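Local coordinates for putative uncharacterized protein PH1404 (PDB 3AF6) that probably terminates transcription across the archaeal genome by cleaving nascent RNA with a two-zinc metallo-beta-lactamase and beta-CASP nuclease core, at residues A[425-431]-A[517-523]. Sequence-based numbering, arbitrary orientation.
Sequences KVLIPAM and IIIASSG
Val426 to Pro429 and Ile517 to Ala520 run side by side as neighbouring parallel strands. A ladder of four backbone bonds joins them. Ile518 turns both its backbone N and O to the other strand, N giving to Val426 O (2.8 Å) in a nearly straight bond and O taking Ile428 N. Next along, Ala520 N gives to Ile428 O (3.1 Å). The last rung, Ala430 N to Ala520 O (3.0 Å), is less regular, the donor standing 50° out of the carbonyl plane. Pro429 has no N-H to offer, but its CA lies 3.2 Å from Ala520 O in a CA-H...O contact. On one face, the bent chain of Ile517 (chi2 -60°) lays CD1 alongside Val426, 3.5 Å from its CB, and Ile428 packs on Ile519; helix 405-420 covers this side. On the other, Leu427 meets Ile518 at an oblique angle, CD1 on CG2, with Tyr533 of helix 529-537 packed on both. Beyond the strands the chains stay close: the Met431 chain bends at chi2 and chi3, and its SD receives a weak bond from Gly523 N (3.3 Å). Ser521 OG is satisfied by Gly460 O, and Ser522 O by Ser530 OG. Met431 lies about 4 Å, side chain to side chain, from the zinc ligand His258. These are central strands of the parallel alpha/beta sheet of the beta-CASP domain, and the loop that ends strand 425-429 reaches the zinc site of the metallo-beta-lactamase domain.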
ATOM      1  N   LYS A 425      27.571 -13.678  11.929  1.00 65.61           N
ATOM      2  CA  LYS A 425      26.723 -12.820  11.118  1.00 62.88           C
ATOM      3  C   LYS A 425      25.330 -12.762  11.723  1.00 59.55           C
ATOM      4  O   LYS A 425      24.892 -13.691  12.413  1.00 58.11           O
ATOM      5  CB  LYS A 425      26.650 -13.356   9.688  1.00 64.86           C
ATOM      6  CG  LYS A 425      27.995 -13.402   9.003  1.00 66.04           C
ATOM      7  CD  LYS A 425      27.911 -13.984   7.607  1.00 66.27           C
ATOM      8  CE  LYS A 425      29.310 -14.158   7.048  1.00 67.75           C
ATOM      9  NZ  LYS A 425      30.160 -14.892   8.036  1.00 67.93           N
ATOM     10  N   VAL A 426      24.635 -11.662  11.476  1.00 55.52           N
ATOM     11  CA  VAL A 426      23.296 -11.514  11.997  1.00 52.77           C
ATOM     12  C   VAL A 426      22.312 -11.481  10.851  1.00 51.73           C
ATOM     13  O   VAL A 426      22.387 -10.613   9.975  1.00 52.50           O
ATOM     14  CB  VAL A 426      23.144 -10.232  12.805  1.00 52.26           C
ATOM     15  CG1 VAL A 426      21.743 -10.172  13.408  1.00 52.65           C
ATOM     16  CG2 VAL A 426      24.202 -10.179  13.886  1.00 52.40           C
ATOM     17  N   LEU A 427      21.399 -12.443  10.852  1.00 49.99           N
ATOM     18  CA  LEU A 427      20.388 -12.518   9.808  1.00 48.55           C
ATOM     19  C   LEU A 427      19.088 -11.914  10.301  1.00 46.44           C
ATOM     20  O   LEU A 427      18.525 -12.347  11.316  1.00 45.68           O
ATOM     21  CB  LEU A 427      20.143 -13.972   9.386  1.00 48.38           C
ATOM     22  CG  LEU A 427      18.986 -14.127   8.393  1.00 48.16           C
ATOM     23  CD1 LEU A 427      19.315 -13.370   7.113  1.00 46.76           C
ATOM     24  CD2 LEU A 427      18.728 -15.594   8.118  1.00 47.26           C
ATOM     25  N   ILE A 428      18.613 -10.908   9.580  1.00 45.01           N
ATOM     26  CA  ILE A 428      17.365 -10.257   9.947  1.00 44.65           C
ATOM     27  C   ILE A 428      16.360 -10.398   8.816  1.00 44.42           C
ATOM     28  O   ILE A 428      16.384  -9.645   7.836  1.00 44.99           O
ATOM     29  CB  ILE A 428      17.574  -8.748  10.285  1.00 43.59           C
ATOM     30  CG1 ILE A 428      18.459  -8.609  11.534  1.00 44.22           C
ATOM     31  CG2 ILE A 428      16.231  -8.070  10.540  1.00 40.95           C
ATOM     32  CD1 ILE A 428      18.725  -7.171  11.950  1.00 43.09           C
ATOM     33  N   PRO A 429      15.470 -11.390   8.925  1.00 44.42           N
ATOM     34  CA  PRO A 429      14.472 -11.571   7.870  1.00 45.05           C
ATOM     35  C   PRO A 429      13.403 -10.499   8.015  1.00 44.54           C
ATOM     36  O   PRO A 429      13.016 -10.161   9.135  1.00 43.93           O
ATOM     37  CB  PRO A 429      13.950 -12.981   8.128  1.00 44.06           C
ATOM     38  CG  PRO A 429      14.068 -13.109   9.598  1.00 45.99           C
ATOM     39  CD  PRO A 429      15.403 -12.477   9.912  1.00 44.17           C
ATOM     40  N   ALA A 430      12.953  -9.956   6.886  1.00 43.87           N
ATOM     41  CA  ALA A 430      11.925  -8.916   6.875  1.00 45.28           C
ATOM     42  C   ALA A 430      11.381  -8.715   5.461  1.00 46.74           C
ATOM     43  O   ALA A 430      12.115  -8.864   4.477  1.00 47.28           O
ATOM     44  CB  ALA A 430      12.500  -7.602   7.406  1.00 43.52           C
ATOM     45  N   MET A 431      10.095  -8.390   5.350  1.00 47.04           N
ATOM     46  CA  MET A 431       9.517  -8.169   4.028  1.00 48.11           C
ATOM     47  C   MET A 431      10.166  -6.918   3.424  1.00 46.06           C
ATOM     48  O   MET A 431      10.515  -5.971   4.143  1.00 44.44           O
ATOM     49  CB  MET A 431       7.980  -7.989   4.102  1.00 50.99           C
ATOM     50  CG  MET A 431       7.173  -9.241   4.468  1.00 52.26           C
ATOM     51  SD  MET A 431       7.581 -10.704   3.440  1.00 61.22           S
ATOM     52  CE  MET A 431       6.359 -10.594   2.027  1.00 57.29           C
ATOM     53  N   ILE A 517      25.792  -7.757   8.818  1.00 59.67           N
ATOM     54  CA  ILE A 517      24.373  -7.785   9.116  1.00 57.60           C
ATOM     55  C   ILE A 517      23.654  -8.014   7.793  1.00 56.96           C
ATOM     56  O   ILE A 517      23.901  -7.298   6.812  1.00 55.94           O
ATOM     57  CB  ILE A 517      23.886  -6.452   9.717  1.00 57.07           C
ATOM     58  CG1 ILE A 517      24.679  -6.123  10.981  1.00 54.80           C
ATOM     59  CG2 ILE A 517      22.402  -6.550  10.044  1.00 56.38           C
ATOM     60  CD1 ILE A 517      24.554  -7.172  12.054  1.00 57.15           C
ATOM     61  N   ILE A 518      22.777  -9.017   7.769  1.00 53.95           N
ATOM     62  CA  ILE A 518      22.021  -9.346   6.569  1.00 50.83           C
ATOM     63  C   ILE A 518      20.526  -9.172   6.804  1.00 48.98           C
ATOM     64  O   ILE A 518      19.938  -9.809   7.681  1.00 46.62           O
ATOM     65  CB  ILE A 518      22.277 -10.811   6.128  1.00 52.21           C
ATOM     66  CG1 ILE A 518      23.779 -11.049   5.962  1.00 53.00           C
ATOM     67  CG2 ILE A 518      21.560 -11.102   4.814  1.00 49.59           C
ATOM     68  CD1 ILE A 518      24.154 -12.513   5.877  1.00 53.69           C
ATOM     69  N   ILE A 519      19.915  -8.290   6.027  1.00 48.14           N
ATOM     70  CA  ILE A 519      18.480  -8.063   6.133  1.00 47.87           C
ATOM     71  C   ILE A 519      17.923  -8.481   4.780  1.00 48.23           C
ATOM     72  O   ILE A 519      18.340  -7.957   3.741  1.00 47.31           O
ATOM     73  CB  ILE A 519      18.142  -6.574   6.399  1.00 45.73           C
ATOM     74  CG1 ILE A 519      18.843  -6.096   7.671  1.00 44.84           C
ATOM     75  CG2 ILE A 519      16.640  -6.411   6.542  1.00 43.68           C
ATOM     76  CD1 ILE A 519      18.421  -4.700   8.122  1.00 44.89           C
ATOM     77  N   ALA A 520      16.992  -9.432   4.789  1.00 48.15           N
ATOM     78  CA  ALA A 520      16.428  -9.924   3.541  1.00 47.72           C
ATOM     79  C   ALA A 520      15.033 -10.520   3.652  1.00 47.73           C
ATOM     80  O   ALA A 520      14.640 -11.065   4.688  1.00 47.14           O
ATOM     81  CB  ALA A 520      17.373 -10.956   2.932  1.00 47.43           C
ATOM     82  N   SER A 521      14.295 -10.414   2.555  1.00 47.61           N
ATOM     83  CA  SER A 521      12.947 -10.950   2.465  1.00 49.24           C
ATOM     84  C   SER A 521      13.050 -12.433   2.081  1.00 49.59           C
ATOM     85  O   SER A 521      14.059 -12.844   1.510  1.00 49.30           O
ATOM     86  CB  SER A 521      12.175 -10.174   1.404  1.00 48.68           C
ATOM     87  OG  SER A 521      12.964 -10.025   0.234  1.00 47.46           O
ATOM     88  N   SER A 522      12.035 -13.240   2.392  1.00 50.87           N
ATOM     89  CA  SER A 522      10.819 -12.812   3.079  1.00 52.80           C
ATOM     90  C   SER A 522      10.987 -12.688   4.583  1.00 52.15           C
ATOM     91  O   SER A 522      11.868 -13.310   5.179  1.00 50.67           O
ATOM     92  CB  SER A 522       9.676 -13.788   2.785  1.00 55.83           C
ATOM     93  OG  SER A 522       9.083 -13.509   1.524  1.00 61.55           O
ATOM     94  N   GLY A 523      10.105 -11.895   5.185  1.00 52.22           N
ATOM     95  CA  GLY A 523      10.146 -11.653   6.615  1.00 53.75           C
ATOM     96  C   GLY A 523       9.852 -12.830   7.518  1.00 54.98           C
ATOM     97  O   GLY A 523      10.157 -12.784   8.712  1.00 55.11           O
TER